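Dihydrolipoyl dehydrogenase (Elizabethkingia anophelis NUHP1, PDB 6UZI) probably catalyses the NAD(+)-dependent reoxidation of protein-bound dihydrolipoyl groups to lipoyl groups, using one bound FAD per subunit. Local coordinates at residues N10-A15 against K36-E41; E126-I131 against V313-A318; L197-L202 against Q236-M241. All coordinates share one frame; numbering follows the deposited sequence.

Interaction 1 of 3, residues N10-A15 against K36-E41. With FAD (flavin-adenine dinucleotide), chain E.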
loop_
_atom_site.group_PDB
_atom_site.type_symbol
_atom_site.label_atom_id
_atom_site.label_comp_id
_atom_site.label_asym_id
_atom_site.label_seq_id
_atom_site.Cartn_x
_atom_site.Cartn_y
_atom_site.Cartn_z
ATOM N N ASN A 10 41.047 -19.381 -13.946
ATOM C CA ASN A 10 39.948 -19.837 -13.112
ATOM C C ASN A 10 38.785 -20.292 -13.989
ATOM O O ASN A 10 38.571 -19.774 -15.089
ATOM C CB ASN A 10 39.494 -18.718 -12.177
ATOM C CG ASN A 10 39.596 -19.097 -10.717
ATOM O OD1 ASN A 10 39.534 -20.276 -10.363
ATOM N ND2 ASN A 10 39.745 -18.094 -9.856
ATOM N N GLN A 11 37.995 -21.231 -13.469
ATOM C CA GLN A 11 36.884 -21.807 -14.215
ATOM C C GLN A 11 35.594 -21.686 -13.419
ATOM O O GLN A 11 35.578 -21.910 -12.206
ATOM C CB GLN A 11 37.162 -23.277 -14.571
ATOM C CG GLN A 11 38.153 -23.430 -15.728
ATOM C CD GLN A 11 39.024 -24.681 -15.638
ATOM O OE1 GLN A 11 39.280 -25.209 -14.553
ATOM N NE2 GLN A 11 39.490 -25.153 -16.791
ATOM N N PHE A 12 34.520 -21.307 -14.111
ATOM C CA PHE A 12 33.208 -21.149 -13.502
ATOM C C PHE A 12 32.161 -21.784 -14.405
ATOM O O PHE A 12 32.388 -21.986 -15.603
ATOM C CB PHE A 12 32.866 -19.672 -13.258
ATOM C CG PHE A 12 33.849 -18.960 -12.373
ATOM C CD1 PHE A 12 35.010 -18.417 -12.902
ATOM C CD2 PHE A 12 33.610 -18.825 -11.017
ATOM C CE1 PHE A 12 35.911 -17.759 -12.096
ATOM C CE2 PHE A 12 34.507 -18.163 -10.209
ATOM C CZ PHE A 12 35.659 -17.629 -10.750
ATOM N N ASP A 13 31.007 -22.109 -13.811
ATOM C CA ASP A 13 29.890 -22.633 -14.592
ATOM C C ASP A 13 29.144 -21.519 -15.304
ATOM O O ASP A 13 28.812 -21.642 -16.489
ATOM C CB ASP A 13 28.913 -23.391 -13.696
ATOM C CG ASP A 13 29.491 -24.674 -13.148
ATOM O OD1 ASP A 13 30.286 -25.330 -13.857
ATOM O OD2 ASP A 13 29.143 -25.021 -11.998
ATOM N N VAL A 14 28.900 -20.420 -14.595
ATOM C CA VAL A 14 28.137 -19.285 -15.097
ATOM C C VAL A 14 28.871 -18.011 -14.718
ATOM O O VAL A 14 29.303 -17.855 -13.571
ATOM C CB VAL A 14 26.710 -19.255 -14.514
ATOM C CG1 VAL A 14 25.955 -18.043 -15.027
ATOM C CG2 VAL A 14 25.964 -20.549 -14.827
ATOM N N ALA A 15 28.997 -17.097 -15.672
ATOM C CA ALA A 15 29.513 -15.763 -15.419
ATOM C C ALA A 15 28.408 -14.761 -15.689
ATOM O O ALA A 15 27.621 -14.926 -16.630
ATOM C CB ALA A 15 30.726 -15.440 -16.290
ATOM N N LYS A 36 28.721 -23.086 -10.070
ATOM C CA LYS A 36 29.848 -22.273 -9.628
ATOM C C LYS A 36 29.755 -20.958 -10.386
ATOM O O LYS A 36 29.942 -20.928 -11.607
ATOM C CB LYS A 36 31.178 -22.968 -9.888
ATOM C CG LYS A 36 32.325 -22.384 -9.074
ATOM C CD LYS A 36 33.651 -22.485 -9.808
ATOM C CE LYS A 36 34.827 -22.133 -8.909
ATOM N NZ LYS A 36 35.573 -23.361 -8.498
ATOM N N THR A 37 29.437 -19.879 -9.677
ATOM C CA THR A 37 29.024 -18.633 -10.307
ATOM C C THR A 37 29.968 -17.488 -9.965
ATOM O O THR A 37 30.436 -17.362 -8.829
ATOM C CB THR A 37 27.600 -18.278 -9.883
ATOM O OG1 THR A 37 26.766 -19.428 -10.046
ATOM C CG2 THR A 37 27.054 -17.154 -10.742
ATOM N N VAL A 38 30.231 -16.645 -10.952
ATOM C CA VAL A 38 31.027 -15.443 -10.763
ATOM C C VAL A 38 30.252 -14.267 -11.340
ATOM O O VAL A 38 29.526 -14.411 -12.332
ATOM C CB VAL A 38 32.422 -15.568 -11.416
ATOM C CG1 VAL A 38 32.299 -15.840 -12.909
ATOM C CG2 VAL A 38 33.253 -14.320 -11.158
ATOM N N ILE A 39 30.372 -13.112 -10.695
ATOM C CA ILE A 39 29.736 -11.888 -11.156
ATOM C C ILE A 39 30.815 -10.820 -11.270
ATOM O O ILE A 39 31.709 -10.728 -10.418
ATOM C CB ILE A 39 28.586 -11.444 -10.225
ATOM C CG1 ILE A 39 27.843 -10.253 -10.822
ATOM C CG2 ILE A 39 29.098 -11.119 -8.825
ATOM C CD1 ILE A 39 26.547 -9.907 -10.088
ATOM N N ILE A 40 30.749 -10.032 -12.338
ATOM C CA ILE A 40 31.767 -9.043 -12.658
ATOM C C ILE A 40 31.104 -7.671 -12.683
ATOM O O ILE A 40 30.047 -7.502 -13.300
ATOM C CB ILE A 40 32.443 -9.365 -14.002
ATOM C CG1 ILE A 40 33.067 -10.762 -13.952
ATOM C CG2 ILE A 40 33.512 -8.329 -14.337
ATOM C CD1 ILE A 40 33.330 -11.368 -15.299
ATOM N N GLU A 41 31.721 -6.700 -12.008
ATOM C CA GLU A 41 31.224 -5.328 -11.955
ATOM C C GLU A 41 32.364 -4.332 -12.104
ATOM O O GLU A 41 33.367 -4.420 -11.389
ATOM C CB GLU A 41 30.481 -5.048 -10.649
ATOM C CG GLU A 41 30.083 -3.586 -10.501
ATOM C CD GLU A 41 29.296 -3.065 -11.696
ATOM O OE1 GLU A 41 28.182 -3.573 -11.966
ATOM O OE2 GLU A 41 29.804 -2.149 -12.371
HETATM P PA FAD E . 21.884 -1.992 -14.612
HETATM O O1A FAD E . 21.206 -1.715 -13.323
HETATM O O2A FAD E . 21.635 -0.815 -15.562
HETATM O O5B FAD E . 23.460 -2.037 -14.359
HETATM C C5B FAD E . 24.209 -3.074 -15.014
HETATM C C4B FAD E . 25.616 -3.038 -14.479
HETATM O O4B FAD E . 26.524 -3.571 -15.459
HETATM C C3B FAD E . 26.160 -1.653 -14.095
HETATM O O3B FAD E . 26.417 -1.632 -12.697
HETATM C C2B FAD E . 27.478 -1.534 -14.883
HETATM O O2B FAD E . 28.517 -0.930 -14.119
HETATM C C1B FAD E . 27.783 -2.991 -15.221
HETATM N N9A FAD E . 28.585 -3.190 -16.418
HETATM C C8A FAD E . 28.305 -2.744 -17.685
HETATM N N7A FAD E . 29.173 -3.123 -18.590
HETATM C C5A FAD E . 30.097 -3.871 -17.870
HETATM C C6A FAD E . 31.263 -4.557 -18.248
HETATM N N6A FAD E . 31.699 -4.645 -19.508
HETATM N N1A FAD E . 31.962 -5.189 -17.280
HETATM C C2A FAD E . 31.511 -5.133 -16.022
HETATM N N3A FAD E . 30.420 -4.525 -15.546
HETATM C C4A FAD E . 29.748 -3.908 -16.528
HETATM N N1 FAD E . 13.353 1.042 -12.482
HETATM C C2 FAD E . 12.316 0.585 -11.737
HETATM O O2 FAD E . 11.862 -0.547 -11.901
HETATM N N3 FAD E . 11.762 1.393 -10.759
HETATM C C4 FAD E . 12.169 2.676 -10.440
HETATM O O4 FAD E . 11.610 3.301 -9.540
HETATM C C4X FAD E . 13.271 3.151 -11.230
HETATM N N5 FAD E . 13.744 4.337 -10.977
HETATM C C5X FAD E . 14.846 4.760 -11.707
HETATM C C6 FAD E . 15.403 6.002 -11.410
HETATM C C7 FAD E . 16.547 6.449 -12.063
HETATM C C7M FAD E . 17.130 7.789 -11.699
HETATM C C8 FAD E . 17.148 5.637 -13.042
HETATM C C8M FAD E . 18.424 6.060 -13.723
HETATM C C9 FAD E . 16.581 4.406 -13.357
HETATM C C9A FAD E . 15.442 3.960 -12.696
HETATM N N10 FAD E . 14.883 2.693 -12.951
HETATM C C10 FAD E . 13.802 2.259 -12.232
HETATM C "C1'" FAD E . 15.469 1.806 -13.961
HETATM C "C2'" FAD E . 16.380 0.752 -13.346
HETATM O "O2'" FAD E . 17.580 1.344 -12.845
HETATM C "C3'" FAD E . 16.712 -0.354 -14.350
HETATM O "O3'" FAD E . 15.535 -0.741 -15.044
HETATM C "C4'" FAD E . 17.335 -1.583 -13.690
HETATM O "O4'" FAD E . 18.448 -1.150 -12.905
HETATM C "C5'" FAD E . 17.744 -2.652 -14.681
HETATM O "O5'" FAD E . 19.096 -2.997 -14.330
HETATM P P FAD E . 19.971 -4.180 -15.028
HETATM O O1P FAD E . 20.300 -5.330 -14.148
HETATM O O2P FAD E . 19.429 -4.634 -16.368
HETATM O O3P FAD E . 21.272 -3.293 -15.310
#
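Val38 lies against one face of the Phe12 ring, its CB 3.6 Å from the ring centroid and 17° off the normal, which meets the definition of a CH-pi contact. The CB stands over the CD2-CE2 side of the ring, while CG1 approaches CG and CD1; the two side chains cross at about a right angle. Val38 CG1 sits between the backbone N and the carbonyl carbon, and from there it also touches Ala15 CB.

The polar part of the contact gathers on Asp13 and Lys36. Lys36 O accepts two amides, Asp13 N at 2.7 Å in the carbonyl plane and Val14 N at 3.2 Å from a donor tilted out of it. In return, Lys36 N gives a nearly straight bond (172°) to Asp13 OD2, 2.8 Å away, met on the anti side and 31° out of the carboxylate plane. Asp13 CG stands beside its own backbone N, and OD2 takes the Lys36 amide just before strand 37-41. Val38 N to Val14 O, 3.0 Å, carries the parallel pairing onward, with bridges Val14-Thr37 and Ala15-Val38.

In the second shell, Thr117 of strand 117-120 and Ile143 of strand 140-145 both touch Phe12 and Val38, while Val14 and Thr37 face Cys30 of helix 21-32. At the far end of strand 37-41, Glu41 grips the FAD ribose: OE1 takes a bond from O3B at 2.7 Å, and OE2 one from O2B. Ser19 OG and Tyr43 N bond OE1 and OE2 in turn, helping to position the carboxylate. Strand 14-17, helix 21-32 and strand 37-41 form the beta-alpha-beta unit of a Rossmann-type dinucleotide fold, with an acidic residue ending the second strand at the adenosine ribose.

Interaction 2 of 3, residues E126-I131 against V313-A318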
loop_
_atom_site.group_PDB
_atom_site.type_symbol
_atom_site.label_atom_id
_atom_site.label_comp_id
_atom_site.label_asym_id
_atom_site.label_seq_id
_atom_site.Cartn_x
_atom_site.Cartn_y
_atom_site.Cartn_z
ATOM N N GLU A 126 36.667 -12.534 -24.711
ATOM C CA GLU A 126 37.746 -12.983 -25.585
ATOM C C GLU A 126 37.283 -14.057 -26.556
ATOM O O GLU A 126 37.829 -14.167 -27.659
ATOM C CB GLU A 126 38.932 -13.505 -24.766
ATOM C CG GLU A 126 39.643 -12.440 -23.948
ATOM C CD GLU A 126 40.499 -11.523 -24.806
ATOM O OE1 GLU A 126 40.959 -11.969 -25.877
ATOM O OE2 GLU A 126 40.704 -10.354 -24.418
ATOM N N SER A 127 36.312 -14.865 -26.148
ATOM C CA SER A 127 35.657 -15.844 -27.004
ATOM C C SER A 127 34.264 -16.095 -26.434
ATOM O O SER A 127 33.781 -15.347 -25.577
ATOM C CB SER A 127 36.491 -17.124 -27.092
ATOM O OG SER A 127 36.319 -17.909 -25.927
ATOM N N ALA A 128 33.615 -17.157 -26.903
ATOM C CA ALA A 128 32.309 -17.489 -26.347
ATOM C C ALA A 128 32.420 -18.086 -24.962
ATOM O O ALA A 128 31.397 -18.330 -24.311
ATOM C CB ALA A 128 31.570 -18.468 -27.262
ATOM N N THR A 129 33.646 -18.295 -24.495
ATOM C CA THR A 129 33.888 -19.003 -23.253
ATOM C C THR A 129 34.942 -18.349 -22.368
ATOM O O THR A 129 34.974 -18.636 -21.166
ATOM C CB THR A 129 34.258 -20.455 -23.620
ATOM O OG1 THR A 129 33.070 -21.262 -23.558
ATOM C CG2 THR A 129 35.394 -21.057 -22.785
ATOM N N GLN A 130 35.719 -17.398 -22.888
ATOM C CA GLN A 130 36.726 -16.677 -22.122
ATOM C C GLN A 130 36.317 -15.218 -21.978
ATOM O O GLN A 130 35.812 -14.607 -22.926
ATOM C CB GLN A 130 38.100 -16.776 -22.788
ATOM C CG GLN A 130 38.798 -18.086 -22.497
ATOM C CD GLN A 130 39.484 -18.678 -23.706
ATOM O OE1 GLN A 130 38.957 -18.650 -24.822
ATOM N NE2 GLN A 130 40.668 -19.231 -23.489
ATOM N N ILE A 131 36.542 -14.668 -20.786
ATOM C CA ILE A 131 36.185 -13.292 -20.462
ATOM C C ILE A 131 37.387 -12.635 -19.797
ATOM O O ILE A 131 37.928 -13.169 -18.820
ATOM C CB ILE A 131 34.956 -13.225 -19.534
ATOM C CG1 ILE A 131 33.725 -13.841 -20.209
ATOM C CG2 ILE A 131 34.669 -11.786 -19.132
ATOM C CD1 ILE A 131 32.664 -14.351 -19.225
ATOM N N VAL A 313 24.712 -16.982 -29.980
ATOM C CA VAL A 313 25.688 -17.897 -29.393
ATOM C C VAL A 313 24.997 -18.659 -28.265
ATOM O O VAL A 313 24.654 -18.057 -27.236
ATOM C CB VAL A 313 26.934 -17.131 -28.913
ATOM C CG1 VAL A 313 28.018 -18.090 -28.430
ATOM C CG2 VAL A 313 27.458 -16.229 -30.050
ATOM N N PRO A 314 24.807 -19.977 -28.398
ATOM C CA PRO A 314 23.825 -20.681 -27.543
ATOM C C PRO A 314 24.121 -20.647 -26.051
ATOM O O PRO A 314 23.180 -20.730 -25.251
ATOM C CB PRO A 314 23.873 -22.120 -28.076
ATOM C CG PRO A 314 24.364 -21.982 -29.476
ATOM C CD PRO A 314 25.370 -20.863 -29.428
ATOM N N ASN A 315 25.381 -20.546 -25.646
ATOM C CA ASN A 315 25.732 -20.577 -24.232
ATOM C C ASN A 315 25.725 -19.198 -23.594
ATOM O O ASN A 315 26.044 -19.078 -22.406
ATOM C CB ASN A 315 27.112 -21.212 -24.032
ATOM C CG ASN A 315 28.228 -20.400 -24.692
ATOM O OD1 ASN A 315 28.213 -20.161 -25.903
ATOM N ND2 ASN A 315 29.179 -19.942 -23.885
ATOM N N ILE A 316 25.407 -18.157 -24.358
ATOM C CA ILE A 316 25.386 -16.783 -23.868
ATOM C C ILE A 316 23.943 -16.293 -23.854
ATOM O O ILE A 316 23.232 -16.387 -24.862
ATOM C CB ILE A 316 26.285 -15.870 -24.722
ATOM C CG1 ILE A 316 27.732 -16.364 -24.654
ATOM C CG2 ILE A 316 26.170 -14.425 -24.279
ATOM C CD1 ILE A 316 28.671 -15.690 -25.618
ATOM N N TYR A 317 23.506 -15.798 -22.701
ATOM C CA TYR A 317 22.178 -15.239 -22.504
ATOM C C TYR A 317 22.286 -13.762 -22.151
ATOM O O TYR A 317 23.355 -13.250 -21.811
ATOM C CB TYR A 317 21.431 -15.983 -21.392
ATOM C CG TYR A 317 21.137 -17.434 -21.688
ATOM C CD1 TYR A 317 22.146 -18.394 -21.659
ATOM C CD2 TYR A 317 19.841 -17.855 -21.963
ATOM C CE1 TYR A 317 21.873 -19.725 -21.919
ATOM C CE2 TYR A 317 19.561 -19.176 -22.221
ATOM C CZ TYR A 317 20.575 -20.110 -22.195
ATOM O OH TYR A 317 20.283 -21.433 -22.453
ATOM N N ALA A 318 21.150 -13.079 -22.192
ATOM C CA ALA A 318 21.134 -11.656 -21.892
ATOM C C ALA A 318 19.790 -11.295 -21.283
ATOM O O ALA A 318 18.748 -11.800 -21.717
ATOM C CB ALA A 318 21.407 -10.833 -23.147
#
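Asn315 reaches across to Ala128 with its side-chain amide. Its CB is followed by CG placed between the backbone N and the carbonyl carbon (chi1 63°), and CG comes within 3.8 Å of Ala128 O. From there the two branches diverge in role. OD1 lies beside Ala128 CB at 4.0 Å, a van der Waals approach. ND2 donates to Ala128 O at 2.8 Å with an N-H...O angle of 160°; the acceptor lies essentially in the amide plane of Asn315, whereas the donor is tilted 30° from the carbonyl plane of Ala128. The same ND2 is also bonded to Lys146 O, so two backbone carbonyls fix the orientation of the amide.

Apolar contacts accompany this bond: Ala128 CB meets Val313 CG1 at 3.8 Å and, more loosely, Ile316 CD1 at 4.3 Å. Each segment presents a turn: Val313 to Ile316 form a type I beta turn, and Ser127 OG accepts from Thr129 N and Gln130 N in an ST turn and an ST motif.

The contact therefore joins two turns near the surface. One leads into strand 130-134, paired with strand 140-145; the other leads into edge strand 316-318, which runs parallel to strand 148-150, with helix 329-343 packed on Tyr317.

Interaction 3 of 3, residues L197-L202 against Q236-M241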
loop_
_atom_site.group_PDB
_atom_site.type_symbol
_atom_site.label_atom_id
_atom_site.label_comp_id
_atom_site.label_asym_id
_atom_site.label_seq_id
_atom_site.Cartn_x
_atom_site.Cartn_y
_atom_site.Cartn_z
ATOM N N LEU A 197 12.148 13.344 -10.351
ATOM C CA LEU A 197 13.081 14.324 -9.798
ATOM C C LEU A 197 12.511 15.732 -9.855
ATOM O O LEU A 197 12.839 16.569 -9.008
ATOM C CB LEU A 197 14.416 14.251 -10.522
ATOM C CG LEU A 197 15.129 12.920 -10.304
ATOM C CD1 LEU A 197 16.491 12.911 -10.967
ATOM C CD2 LEU A 197 15.242 12.603 -8.828
ATOM N N GLY A 198 11.678 16.022 -10.853
ATOM C CA GLY A 198 10.977 17.293 -10.856
ATOM C C GLY A 198 10.058 17.431 -9.659
ATOM O O GLY A 198 9.977 18.496 -9.044
ATOM N N SER A 199 9.363 16.345 -9.295
ATOM C CA SER A 199 8.517 16.387 -8.105
ATOM C C SER A 199 9.337 16.645 -6.851
ATOM O O SER A 199 8.905 17.381 -5.961
ATOM C CB SER A 199 7.726 15.090 -7.952
ATOM O OG SER A 199 6.904 14.853 -9.071
ATOM N N VAL A 200 10.520 16.032 -6.757
ATOM C CA VAL A 200 11.380 16.238 -5.594
ATOM C C VAL A 200 11.636 17.724 -5.388
ATOM O O VAL A 200 11.339 18.291 -4.329
ATOM C CB VAL A 200 12.700 15.463 -5.755
ATOM C CG1 VAL A 200 13.725 15.941 -4.742
ATOM C CG2 VAL A 200 12.463 13.970 -5.613
ATOM N N TYR A 201 12.143 18.392 -6.424
ATOM C CA TYR A 201 12.567 19.772 -6.239
ATOM C C TYR A 201 11.396 20.750 -6.299
ATOM O O TYR A 201 11.458 21.813 -5.671
ATOM C CB TYR A 201 13.653 20.116 -7.264
ATOM C CG TYR A 201 14.939 19.354 -7.006
ATOM C CD1 TYR A 201 15.327 18.292 -7.824
ATOM C CD2 TYR A 201 15.746 19.671 -5.925
ATOM C CE1 TYR A 201 16.492 17.580 -7.579
ATOM C CE2 TYR A 201 16.914 18.967 -5.672
ATOM C CZ TYR A 201 17.278 17.928 -6.501
ATOM O OH TYR A 201 18.434 17.243 -6.244
ATOM N N LEU A 202 10.313 20.402 -7.002
ATOM C CA LEU A 202 9.099 21.209 -6.916
ATOM C C LEU A 202 8.655 21.341 -5.469
ATOM O O LEU A 202 8.350 22.439 -4.993
ATOM C CB LEU A 202 7.986 20.593 -7.763
ATOM C CG LEU A 202 6.644 21.327 -7.683
ATOM C CD1 LEU A 202 6.653 22.586 -8.518
ATOM C CD2 LEU A 202 5.526 20.417 -8.142
ATOM N N GLN A 236 0.068 20.753 -8.361
ATOM C CA GLN A 236 1.179 20.859 -7.425
ATOM C C GLN A 236 2.164 21.957 -7.794
ATOM O O GLN A 236 3.051 22.260 -6.990
ATOM C CB GLN A 236 1.913 19.523 -7.358
ATOM C CG GLN A 236 1.033 18.399 -6.863
ATOM C CD GLN A 236 1.685 17.048 -6.977
ATOM O OE1 GLN A 236 2.906 16.918 -6.876
ATOM N NE2 GLN A 236 0.872 16.028 -7.233
ATOM N N GLY A 237 2.042 22.547 -8.978
ATOM C CA GLY A 237 2.898 23.643 -9.383
ATOM C C GLY A 237 3.782 23.360 -10.577
ATOM O O GLY A 237 4.457 24.286 -11.058
ATOM N N MET A 238 3.824 22.129 -11.080
ATOM C CA MET A 238 4.671 21.840 -12.227
ATOM C C MET A 238 4.056 22.446 -13.485
ATOM O O MET A 238 2.835 22.443 -13.670
ATOM C CB MET A 238 4.857 20.331 -12.393
ATOM C CG MET A 238 6.110 19.937 -13.169
ATOM S SD MET A 238 6.436 18.163 -13.118
ATOM C CE MET A 238 6.984 17.905 -11.432
ATOM N N LYS A 239 4.908 22.989 -14.343
ATOM C CA LYS A 239 4.493 23.543 -15.621
ATOM C C LYS A 239 4.895 22.592 -16.743
ATOM O O LYS A 239 5.914 21.903 -16.652
ATOM C CB LYS A 239 5.120 24.928 -15.849
ATOM C CG LYS A 239 4.710 25.997 -14.833
ATOM C CD LYS A 239 3.405 26.671 -15.228
ATOM C CE LYS A 239 2.880 27.596 -14.129
ATOM N NZ LYS A 239 2.209 26.858 -13.008
ATOM N N PHE A 240 4.070 22.532 -17.788
ATOM C CA PHE A 240 4.291 21.609 -18.895
ATOM C C PHE A 240 4.217 22.348 -20.221
ATOM O O PHE A 240 3.213 23.009 -20.515
ATOM C CB PHE A 240 3.269 20.475 -18.876
ATOM C CG PHE A 240 3.449 19.530 -17.733
ATOM C CD1 PHE A 240 2.793 19.742 -16.533
ATOM C CD2 PHE A 240 4.283 18.433 -17.852
ATOM C CE1 PHE A 240 2.964 18.872 -15.471
ATOM C CE2 PHE A 240 4.454 17.566 -16.802
ATOM C CZ PHE A 240 3.791 17.791 -15.605
ATOM N N MET A 241 5.258 22.185 -21.033
ATOM C CA MET A 241 5.339 22.699 -22.398
ATOM C C MET A 241 5.451 21.479 -23.309
ATOM O O MET A 241 6.551 21.031 -23.633
ATOM C CB MET A 241 6.507 23.637 -22.552
ATOM C CG MET A 241 6.257 25.019 -21.976
ATOM S SD MET A 241 7.682 26.095 -22.188
ATOM C CE MET A 241 7.406 27.294 -20.888
#
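Leu202 and Met238 carry a contact made by apolar packing, with 242 Å² buried in total. Leu202 CG is anti to its backbone N (chi1 177°), and its two methyls divide the opposing turn between them. CD2 lies 3.3 Å from Gln236 O and also touches Gln236 CB, while CD1 packs on Gly237 C at 3.6 Å. A looser approach of CD2 to Met238 CB, at 4.3 Å, extends the apolar patch.

Met238 makes its main contact with its terminal methyl. The chain is extended through chi2 and bends at chi3 (-72°), bringing CE onto the helix backbone, 3.6 Å from both Gly198 C and Ser199 N. Gly198 has no side chain, and the methyl lies directly against its backbone. Ser199 OG, 3.9 Å from CE, is merely a neighbour; its hydrogen bond is to Leu195 O, one turn earlier.

Backbone and polar interactions shape the two sides separately. Gly237 follows helix 223-236 with a positive phi of 116° and closes it in a Schellman motif. Gln236 NE2 turns to Thr232 OG1 of its own helix. On the other side, Leu202 N bonds Gly198 O at 2.8 Å within helix 192-203.

Strand 207-211 lies next to both partners, since Val208 touches Leu202 and Val210 touches Met238. The contact thus packs helix 192-203 against the turn from helix 223-236 into edge strand 239-241 of a five-stranded parallel sheet. This placing of a helix beside the turn that leads into an outer strand fits a Rossmann-type domain, consistent with the probable NAD(+) site in the glycine-rich turn and first turn of helix 192-203, to which Leu195 belongs.

In the fold
Interactions 1 and 2 are neighbours, with centres 12 Å apart, and they touch directly where Ala15 CB meets Ile131 CD1 at 3.7 Å. Both draw on the same two sheets: the parallel one holding strands 37-41, 14-17 and 316-318, and the mixed one holding strands 10-12 and 130-134. Interaction 3 lies on the other side of the chain's centre, about 44 Å from interaction 1 and 45 Å from interaction 2 between centres, beside a second parallel sheet, whose outer strand 239-241 it leads into. Interaction 1 closes first along the chain; 197-202 and 236-241 then both fall between the halves of interaction 2. The chain thus leaves the FAD-binding region, builds the probable NAD(+)-binding one, and returns.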